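Local coordinates for uncharacterized protein (Legionella pneumophila subsp. pneumophila, PDB 5T2X), which is of unknown function and belongs to the DUF5630 family, folding as a single all-alpha chain of helices joined by loops, at residues Phe59-Glu64 against Thr90-Val95; Leu37-Asp42 against Ala66-Thr71; Leu41-Leu46 against Gly97-Gly102. All coordinates share one frame; numbering follows the deposited sequence.

Contact 1: Phe59-Glu64 against Thr90-Val95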
loop_
_atom_site.group_PDB
_atom_site.type_symbol
_atom_site.label_atom_id
_atom_site.label_comp_id
_atom_site.label_asym_id
_atom_site.label_seq_id
_atom_site.Cartn_x
_atom_site.Cartn_y
_atom_site.Cartn_z
ATOM N N PHE A 59 12.956 13.865 14.308
ATOM C CA PHE A 59 12.958 13.240 15.626
ATOM C C PHE A 59 11.983 12.071 15.684
ATOM O O PHE A 59 12.271 11.044 16.309
ATOM C CB PHE A 59 12.619 14.287 16.689
ATOM C CG PHE A 59 12.548 13.742 18.086
ATOM C CD1 PHE A 59 13.702 13.388 18.765
ATOM C CD2 PHE A 59 11.328 13.602 18.728
ATOM C CE1 PHE A 59 13.639 12.892 20.054
ATOM C CE2 PHE A 59 11.259 13.108 20.017
ATOM C CZ PHE A 59 12.417 12.753 20.681
ATOM N N CYS A 60 10.828 12.203 15.027
ATOM C CA CYS A 60 9.808 11.162 15.047
ATOM C C CYS A 60 10.116 10.001 14.113
ATOM O O CYS A 60 9.402 8.992 14.152
ATOM C CB CYS A 60 8.442 11.758 14.691
ATOM S SG CYS A 60 7.759 12.862 15.952
ATOM N N GLU A 61 11.146 10.109 13.277
ATOM C CA GLU A 61 11.537 9.023 12.390
ATOM C C GLU A 61 12.719 8.222 12.919
ATOM O O GLU A 61 13.100 7.226 12.298
ATOM C CB GLU A 61 11.866 9.567 10.994
ATOM C CG GLU A 61 10.659 10.090 10.228
ATOM C CD GLU A 61 9.572 9.045 10.061
ATOM O OE1 GLU A 61 9.908 7.853 9.899
ATOM O OE2 GLU A 61 8.381 9.418 10.095
ATOM N N GLU A 62 13.305 8.633 14.039
ATOM C CA GLU A 62 14.393 7.875 14.636
ATOM C C GLU A 62 13.860 6.592 15.272
ATOM O O GLU A 62 12.656 6.427 15.494
ATOM C CB GLU A 62 15.133 8.726 15.669
ATOM C CG GLU A 62 15.805 9.954 15.071
ATOM C CD GLU A 62 16.401 10.873 16.119
ATOM O OE1 GLU A 62 16.307 10.549 17.321
ATOM O OE2 GLU A 62 16.962 11.922 15.740
ATOM N N ALA A 63 14.784 5.675 15.569
ATOM C CA ALA A 63 14.392 4.340 16.013
ATOM C C ALA A 63 13.688 4.378 17.364
ATOM O O ALA A 63 12.678 3.693 17.562
ATOM C CB ALA A 63 15.615 3.427 16.071
ATOM N N GLU A 64 14.205 5.168 18.307
ATOM C CA GLU A 64 13.633 5.194 19.648
ATOM C C GLU A 64 12.295 5.923 19.714
ATOM O O GLU A 64 11.666 5.920 20.777
ATOM C CB GLU A 64 14.619 5.827 20.635
ATOM C CG GLU A 64 15.097 7.222 20.258
ATOM C CD GLU A 64 16.268 7.208 19.294
ATOM O OE1 GLU A 64 16.694 6.107 18.884
ATOM O OE2 GLU A 64 16.767 8.299 18.948
ATOM N N THR A 90 8.126 1.641 7.121
ATOM C CA THR A 90 8.311 1.913 8.537
ATOM C C THR A 90 6.956 2.040 9.231
ATOM O O THR A 90 5.903 2.112 8.591
ATOM C CB THR A 90 9.135 3.184 8.742
ATOM O OG1 THR A 90 8.378 4.323 8.314
ATOM C CG2 THR A 90 10.425 3.114 7.938
ATOM N N VAL A 91 6.992 2.070 10.565
ATOM C CA VAL A 91 5.748 2.116 11.327
ATOM C C VAL A 91 5.046 3.459 11.150
ATOM O O VAL A 91 3.812 3.532 11.205
ATOM C CB VAL A 91 6.020 1.797 12.811
ATOM C CG1 VAL A 91 6.903 2.863 13.444
ATOM C CG2 VAL A 91 4.711 1.644 13.579
ATOM N N SER A 92 5.802 4.538 10.921
ATOM C CA SER A 92 5.167 5.834 10.701
ATOM C C SER A 92 4.486 5.882 9.340
ATOM O O SER A 92 3.383 6.426 9.210
ATOM C CB SER A 92 6.191 6.961 10.826
ATOM O OG SER A 92 7.052 7.000 9.703
ATOM N N GLN A 93 5.130 5.317 8.316
ATOM C CA GLN A 93 4.490 5.210 7.009
ATOM C C GLN A 93 3.217 4.380 7.092
ATOM O O GLN A 93 2.222 4.685 6.423
ATOM C CB GLN A 93 5.462 4.602 6.000
ATOM C CG GLN A 93 6.659 5.482 5.695
ATOM C CD GLN A 93 7.638 4.817 4.753
ATOM O OE1 GLN A 93 8.009 3.659 4.942
ATOM N NE2 GLN A 93 8.059 5.546 3.727
ATOM N N LEU A 94 3.227 3.328 7.913
ATOM C CA LEU A 94 2.033 2.508 8.073
ATOM C C LEU A 94 0.915 3.287 8.752
ATOM O O LEU A 94 -0.240 3.234 8.314
ATOM C CB LEU A 94 2.372 1.245 8.866
ATOM C CG LEU A 94 1.213 0.291 9.158
ATOM C CD1 LEU A 94 0.589 -0.214 7.866
ATOM C CD2 LEU A 94 1.686 -0.869 10.019
ATOM N N VAL A 95 1.240 4.027 9.815
ATOM C CA VAL A 95 0.217 4.753 10.563
ATOM C C VAL A 95 -0.308 5.931 9.752
ATOM O O VAL A 95 -1.522 6.152 9.663
ATOM C CB VAL A 95 0.771 5.205 11.925
ATOM C CG1 VAL A 95 -0.215 6.132 12.617
ATOM C CG2 VAL A 95 1.067 3.998 12.799
HETATM O O HOH W 1 8.832 5.207 11.565
#
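The carboxylate of E61 meets the hydroxyl of S92, and this side-chain bond is what joins the two segments directly. S92 OG donates to E61 OE2 at 2.8 Å and meets the lone pair of OE2 on the side of the other oxygen. E61 OE1 therefore also lies near the hydroxyl, 3.0 Å from S92 OG, and S92 CB comes within 3.4 Å of E61 OE2. The glutamate chain is folded rather than extended: the bend at chi2 (-57°) brings its end closer to the helix start than the direction of its CB would suggest.

Water 1 makes a second link. It accepts from S92 N at 3.2 Å and gives a weak bond to E61 OE1 at 3.3 Å, so the glutamate reaches a main-chain N-H of the first turn through solvent.

In the next shell, T90 N donates to Q93 OE1 at 3.0 Å, nearly straight at 169° and in the carbonyl plane, which ties the N-cap residue to the first turn. K96 forms a long, weak ion pair with E61 OE2, while W69 packs on S92 from helix 66-76. The carboxylate bound to S92 OG, and through water to S92 N, is a tertiary contact at a helix N terminus, where the helix dipole would probably favour its negative charge; it joins the end region of helix 54-60 to the start of helix 91-111.

Contact 2: Leu37-Asp42 against Ala66-Thr71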
loop_
_atom_site.group_PDB
_atom_site.type_symbol
_atom_site.label_atom_id
_atom_site.label_comp_id
_atom_site.label_asym_id
_atom_site.label_seq_id
_atom_site.Cartn_x
_atom_site.Cartn_y
_atom_site.Cartn_z
ATOM N N LEU A 37 5.426 15.015 25.396
ATOM C CA LEU A 37 4.381 15.886 24.869
ATOM C C LEU A 37 3.851 15.379 23.533
ATOM O O LEU A 37 2.653 15.500 23.253
ATOM C CB LEU A 37 4.908 17.314 24.725
ATOM C CG LEU A 37 5.158 18.089 26.019
ATOM C CD1 LEU A 37 5.611 19.509 25.711
ATOM C CD2 LEU A 37 3.908 18.097 26.888
ATOM N N LEU A 38 4.728 14.813 22.698
ATOM C CA LEU A 38 4.288 14.273 21.416
ATOM C C LEU A 38 3.294 13.135 21.599
ATOM O O LEU A 38 2.375 12.977 20.786
ATOM C CB LEU A 38 5.496 13.801 20.604
ATOM C CG LEU A 38 6.349 14.899 19.963
ATOM C CD1 LEU A 38 7.698 14.347 19.533
ATOM C CD2 LEU A 38 5.619 15.514 18.780
ATOM N N ASN A 39 3.451 12.338 22.659
ATOM C CA ASN A 39 2.529 11.234 22.900
ATOM C C ASN A 39 1.156 11.708 23.358
ATOM O O ASN A 39 0.175 10.976 23.185
ATOM C CB ASN A 39 3.115 10.271 23.932
ATOM C CG ASN A 39 4.173 9.362 23.344
ATOM O OD1 ASN A 39 4.125 9.012 22.165
ATOM N ND2 ASN A 39 5.138 8.970 24.168
ATOM N N ASN A 40 1.061 12.906 23.940
ATOM C CA ASN A 40 -0.237 13.425 24.356
ATOM C C ASN A 40 -1.080 13.888 23.177
ATOM O O ASN A 40 -2.299 14.025 23.322
ATOM C CB ASN A 40 -0.056 14.582 25.340
ATOM C CG ASN A 40 0.602 14.151 26.632
ATOM O OD1 ASN A 40 0.474 13.003 27.052
ATOM N ND2 ASN A 40 1.314 15.073 27.271
ATOM N N LEU A 41 -0.465 14.126 22.024
ATOM C CA LEU A 41 -1.185 14.680 20.888
ATOM C C LEU A 41 -2.105 13.643 20.258
ATOM O O LEU A 41 -1.844 12.438 20.295
ATOM C CB LEU A 41 -0.205 15.194 19.834
ATOM C CG LEU A 41 0.705 16.361 20.210
ATOM C CD1 LEU A 41 1.655 16.666 19.063
ATOM C CD2 LEU A 41 -0.122 17.584 20.565
ATOM N N ASP A 42 -3.198 14.129 19.678
ATOM C CA ASP A 42 -3.993 13.295 18.795
ATOM C C ASP A 42 -3.233 13.055 17.494
ATOM O O ASP A 42 -2.353 13.829 17.106
ATOM C CB ASP A 42 -5.346 13.945 18.511
ATOM C CG ASP A 42 -5.216 15.390 18.069
ATOM O OD1 ASP A 42 -4.492 16.157 18.739
ATOM O OD2 ASP A 42 -5.827 15.757 17.044
ATOM N N ALA A 66 9.828 5.132 17.461
ATOM C CA ALA A 66 8.875 4.261 16.784
ATOM C C ALA A 66 7.717 3.853 17.686
ATOM O O ALA A 66 6.634 3.536 17.180
ATOM C CB ALA A 66 9.592 3.017 16.254
ATOM N N ASP A 67 7.916 3.844 19.006
ATOM C CA ASP A 67 6.824 3.509 19.914
ATOM C C ASP A 67 5.725 4.561 19.901
ATOM O O ASP A 67 4.581 4.251 20.253
ATOM C CB ASP A 67 7.354 3.332 21.335
ATOM C CG ASP A 67 7.955 4.604 21.889
ATOM O OD1 ASP A 67 9.123 4.895 21.564
ATOM O OD2 ASP A 67 7.258 5.312 22.647
ATOM N N ILE A 68 6.050 5.798 19.518
ATOM C CA ILE A 68 5.024 6.823 19.366
ATOM C C ILE A 68 4.008 6.397 18.317
ATOM O O ILE A 68 2.794 6.549 18.504
ATOM C CB ILE A 68 5.668 8.176 19.010
ATOM C CG1 ILE A 68 6.626 8.627 20.115
ATOM C CG2 ILE A 68 4.596 9.227 18.751
ATOM C CD1 ILE A 68 7.316 9.943 19.822
ATOM N N TRP A 69 4.487 5.836 17.205
ATOM C CA TRP A 69 3.598 5.419 16.129
ATOM C C TRP A 69 2.898 4.103 16.449
ATOM O O TRP A 69 1.736 3.914 16.074
ATOM C CB TRP A 69 4.382 5.309 14.821
ATOM C CG TRP A 69 5.091 6.579 14.451
ATOM C CD1 TRP A 69 6.428 6.832 14.555
ATOM C CD2 TRP A 69 4.496 7.773 13.930
ATOM N NE1 TRP A 69 6.704 8.108 14.124
ATOM C CE2 TRP A 69 5.534 8.707 13.737
ATOM C CE3 TRP A 69 3.187 8.144 13.606
ATOM C CZ2 TRP A 69 5.303 9.986 13.234
ATOM C CZ3 TRP A 69 2.961 9.413 13.108
ATOM C CH2 TRP A 69 4.013 10.319 12.927
ATOM N N ARG A 70 3.586 3.183 17.135
ATOM C CA ARG A 70 2.971 1.901 17.465
ATOM C C ARG A 70 1.782 2.074 18.397
ATOM O O ARG A 70 0.807 1.319 18.303
ATOM C CB ARG A 70 3.998 0.961 18.093
ATOM C CG ARG A 70 5.039 0.458 17.118
ATOM C CD ARG A 70 5.773 -0.755 17.657
ATOM N NE ARG A 70 6.749 -1.238 16.687
ATOM C CZ ARG A 70 7.994 -0.781 16.597
ATOM N NH1 ARG A 70 8.412 0.165 17.424
ATOM N NH2 ARG A 70 8.819 -1.271 15.682
ATOM N N THR A 71 1.843 3.055 19.300
ATOM C CA THR A 71 0.693 3.352 20.145
ATOM C C THR A 71 -0.514 3.746 19.303
ATOM O O THR A 71 -1.632 3.278 19.546
ATOM C CB THR A 71 1.043 4.460 21.139
ATOM O OG1 THR A 71 2.100 4.014 21.998
ATOM C CG2 THR A 71 -0.169 4.830 21.981
#
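N39 and I68 form the centre of this contact, their side chains crossing at a slant where the backbones come nearest, with 6.2 Å between N39 CA and I68 CA. The CB of N39 does not point straight at the other helix. From there chi1 of -78° sets CG anti to the carbonyl carbon, and the amide carbon approaches I68 CG1 to 4.1 Å. The oxygen goes further: N39 OD1 sits 3.3 Å from I68 CG1 and 3.5 Å from I68 CG2, reaching both branches of the isoleucine. At the nitrogen end, N39 ND2 stays 4.5 Å from D67 OD2, too long for a hydrogen bond, and the stronger partner of D67 is K35, which forms a salt bridge with D67 OD1 from helix 31-40 itself.

Between the two segments the chain runs through helices 43-52 and 54-60, so this is tertiary packing in an all-helical fold: the C-terminal end of helix 31-40 lies against the first turns of helix 66-76.

The apolar half rests on I68 and L38. I68 CD1 lies 4.3 Å from L38 CB and about as near L38 CD1, at 4.4 Å. With CG1 beside the backbone N (chi1 -61°) and the chain extended beyond it (chi2 179°), I68 carries CD1 toward L38. Both residues are buried, and both touch L46 of helix 43-52. L38 packs also on I56, F59 and C60 of helix 54-60 and on I22 of helix 15-27.

Contact 3: Leu41-Leu46 against Gly97-Gly102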
loop_
_atom_site.group_PDB
_atom_site.type_symbol
_atom_site.label_atom_id
_atom_site.label_comp_id
_atom_site.label_asym_id
_atom_site.label_seq_id
_atom_site.Cartn_x
_atom_site.Cartn_y
_atom_site.Cartn_z
ATOM N N LEU A 41 -0.465 14.126 22.024
ATOM C CA LEU A 41 -1.185 14.680 20.888
ATOM C C LEU A 41 -2.105 13.643 20.258
ATOM O O LEU A 41 -1.844 12.438 20.295
ATOM C CB LEU A 41 -0.205 15.194 19.834
ATOM C CG LEU A 41 0.705 16.361 20.210
ATOM C CD1 LEU A 41 1.655 16.666 19.063
ATOM C CD2 LEU A 41 -0.122 17.584 20.565
ATOM N N ASP A 42 -3.198 14.129 19.678
ATOM C CA ASP A 42 -3.993 13.295 18.795
ATOM C C ASP A 42 -3.233 13.055 17.494
ATOM O O ASP A 42 -2.353 13.829 17.106
ATOM C CB ASP A 42 -5.346 13.945 18.511
ATOM C CG ASP A 42 -5.216 15.390 18.069
ATOM O OD1 ASP A 42 -4.492 16.157 18.739
ATOM O OD2 ASP A 42 -5.827 15.757 17.044
ATOM N N LEU A 43 -3.582 11.958 16.818
ATOM C CA LEU A 43 -2.857 11.581 15.610
ATOM C C LEU A 43 -2.939 12.666 14.542
ATOM O O LEU A 43 -1.978 12.867 13.792
ATOM C CB LEU A 43 -3.387 10.250 15.069
ATOM C CG LEU A 43 -2.623 9.645 13.890
ATOM C CD1 LEU A 43 -1.133 9.583 14.189
ATOM C CD2 LEU A 43 -3.158 8.261 13.566
ATOM N N THR A 44 -4.068 13.377 14.461
ATOM C CA THR A 44 -4.198 14.448 13.477
ATOM C C THR A 44 -3.166 15.542 13.722
ATOM O O THR A 44 -2.497 16.002 12.791
ATOM C CB THR A 44 -5.611 15.030 13.510
ATOM O OG1 THR A 44 -6.561 14.014 13.163
ATOM C CG2 THR A 44 -5.729 16.187 12.522
ATOM N N THR A 45 -3.016 15.962 14.980
ATOM C CA THR A 45 -2.077 17.034 15.292
ATOM C C THR A 45 -0.634 16.552 15.194
ATOM O O THR A 45 0.241 17.293 14.729
ATOM C CB THR A 45 -2.369 17.590 16.685
ATOM O OG1 THR A 45 -3.752 17.953 16.773
ATOM C CG2 THR A 45 -1.515 18.818 16.960
ATOM N N LEU A 46 -0.369 15.315 15.624
ATOM C CA LEU A 46 0.980 14.764 15.525
ATOM C C LEU A 46 1.456 14.737 14.078
ATOM O O LEU A 46 2.563 15.192 13.766
ATOM C CB LEU A 46 1.020 13.359 16.128
ATOM C CG LEU A 46 2.303 12.556 15.883
ATOM C CD1 LEU A 46 3.502 13.214 16.554
ATOM C CD2 LEU A 46 2.146 11.117 16.353
ATOM N N GLY A 97 -0.247 6.250 6.518
ATOM C CA GLY A 97 -0.996 5.724 5.389
ATOM C C GLY A 97 -2.399 5.293 5.771
ATOM O O GLY A 97 -3.355 5.533 5.030
ATOM N N ILE A 98 -2.540 4.653 6.932
ATOM C CA ILE A 98 -3.863 4.256 7.406
ATOM C C ILE A 98 -4.697 5.482 7.749
ATOM O O ILE A 98 -5.889 5.551 7.424
ATOM C CB ILE A 98 -3.734 3.304 8.608
ATOM C CG1 ILE A 98 -3.126 1.971 8.174
ATOM C CG2 ILE A 98 -5.087 3.088 9.275
ATOM C CD1 ILE A 98 -2.699 1.098 9.336
ATOM N N TYR A 99 -4.084 6.473 8.402
ATOM C CA TYR A 99 -4.821 7.669 8.799
ATOM C C TYR A 99 -5.323 8.436 7.581
ATOM O O TYR A 99 -6.507 8.787 7.498
ATOM C CB TYR A 99 -3.943 8.564 9.673
ATOM C CG TYR A 99 -4.526 9.942 9.893
ATOM C CD1 TYR A 99 -5.492 10.163 10.866
ATOM C CD2 TYR A 99 -4.117 11.022 9.118
ATOM C CE1 TYR A 99 -6.033 11.421 11.064
ATOM C CE2 TYR A 99 -4.650 12.282 9.308
ATOM C CZ TYR A 99 -5.607 12.476 10.282
ATOM O OH TYR A 99 -6.138 13.730 10.473
ATOM N N PHE A 100 -4.431 8.714 6.629
ATOM C CA PHE A 100 -4.828 9.464 5.442
ATOM C C PHE A 100 -5.870 8.711 4.626
ATOM O O PHE A 100 -6.750 9.334 4.021
ATOM C CB PHE A 100 -3.602 9.781 4.584
ATOM C CG PHE A 100 -2.725 10.861 5.152
ATOM C CD1 PHE A 100 -3.282 11.988 5.736
ATOM C CD2 PHE A 100 -1.345 10.750 5.107
ATOM C CE1 PHE A 100 -2.478 12.985 6.258
ATOM C CE2 PHE A 100 -0.535 11.742 5.629
ATOM C CZ PHE A 100 -1.102 12.861 6.206
ATOM N N TYR A 101 -5.796 7.380 4.601
ATOM C CA TYR A 101 -6.822 6.613 3.903
ATOM C C TYR A 101 -8.158 6.699 4.630
ATOM O O TYR A 101 -9.214 6.760 3.993
ATOM C CB TYR A 101 -6.388 5.157 3.745
ATOM C CG TYR A 101 -7.355 4.342 2.918
ATOM C CD1 TYR A 101 -7.349 4.421 1.531
ATOM C CD2 TYR A 101 -8.282 3.502 3.522
ATOM C CE1 TYR A 101 -8.235 3.684 0.767
ATOM C CE2 TYR A 101 -9.172 2.760 2.766
ATOM C CZ TYR A 101 -9.143 2.854 1.390
ATOM O OH TYR A 101 -10.027 2.118 0.635
ATOM N N GLY A 102 -8.130 6.707 5.965
ATOM C CA GLY A 102 -9.360 6.902 6.713
ATOM C C GLY A 102 -9.979 8.264 6.463
ATOM O O GLY A 102 -11.202 8.395 6.374
#
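L43 is the first residue of the 41-46 segment to touch helix 91-111: its CD2 lies 4.0 Å from Y99 CB and equally near Y99 CD1, while the two side chains run antiparallel alongside one another. The approach to the ring is oblique. Just before it, D42 prepares the turn as N-cap. Its OD1 accepts from T45 OG1 at 2.8 Å, met 26° out of the carboxylate plane, and its OD2 takes a weak bond from T45 N at 3.5 Å.

T44 makes the polar link. T44 OG1 and Y99 OH are hydrogen-bonded at 2.7 Å, and the T44 side chain lies roughly perpendicular to that of Y99. The methyl packs close as well, with T44 CG2 3.2 Å from Y99 OH. Y99 reaches this far because its CG is anti to the backbone N (chi1 168°), which sends the ring out from its helix toward T44.

T45 CB turns away from helix 91-111. L46 follows on the buried side, against W69 and H72 of helix 66-76. That helix also receives L43, on H72 and F76, and I47 of helix 43-52 meets both Y99 and F100. Helix 91-111 thus lies between helix 43-52 and helix 117-128, which F100 and Y101 touch.

Overall arrangement
From the N terminus, the end of helix 31-40 supplies contact 2 and the start of helix 43-52 contact 3; the turn between them, L41 and D42, is common to both. Contact 2 closes its loop first, at helix 66-76. Contact 1 starts from the end of helix 54-60, inside that loop, and ends beyond it on helix 91-111, so the two cross. Contact 3 closes the longest loop, 50 intervening residues, about two turns further along helix 91-111, and encloses contact 1. W69 connects all three: its NE1 probably bonds to C60 O at 2.8 Å, and its ring packs on S92, L43 and L46. Together the contacts tie five successive helices, 31-40 to 91-111.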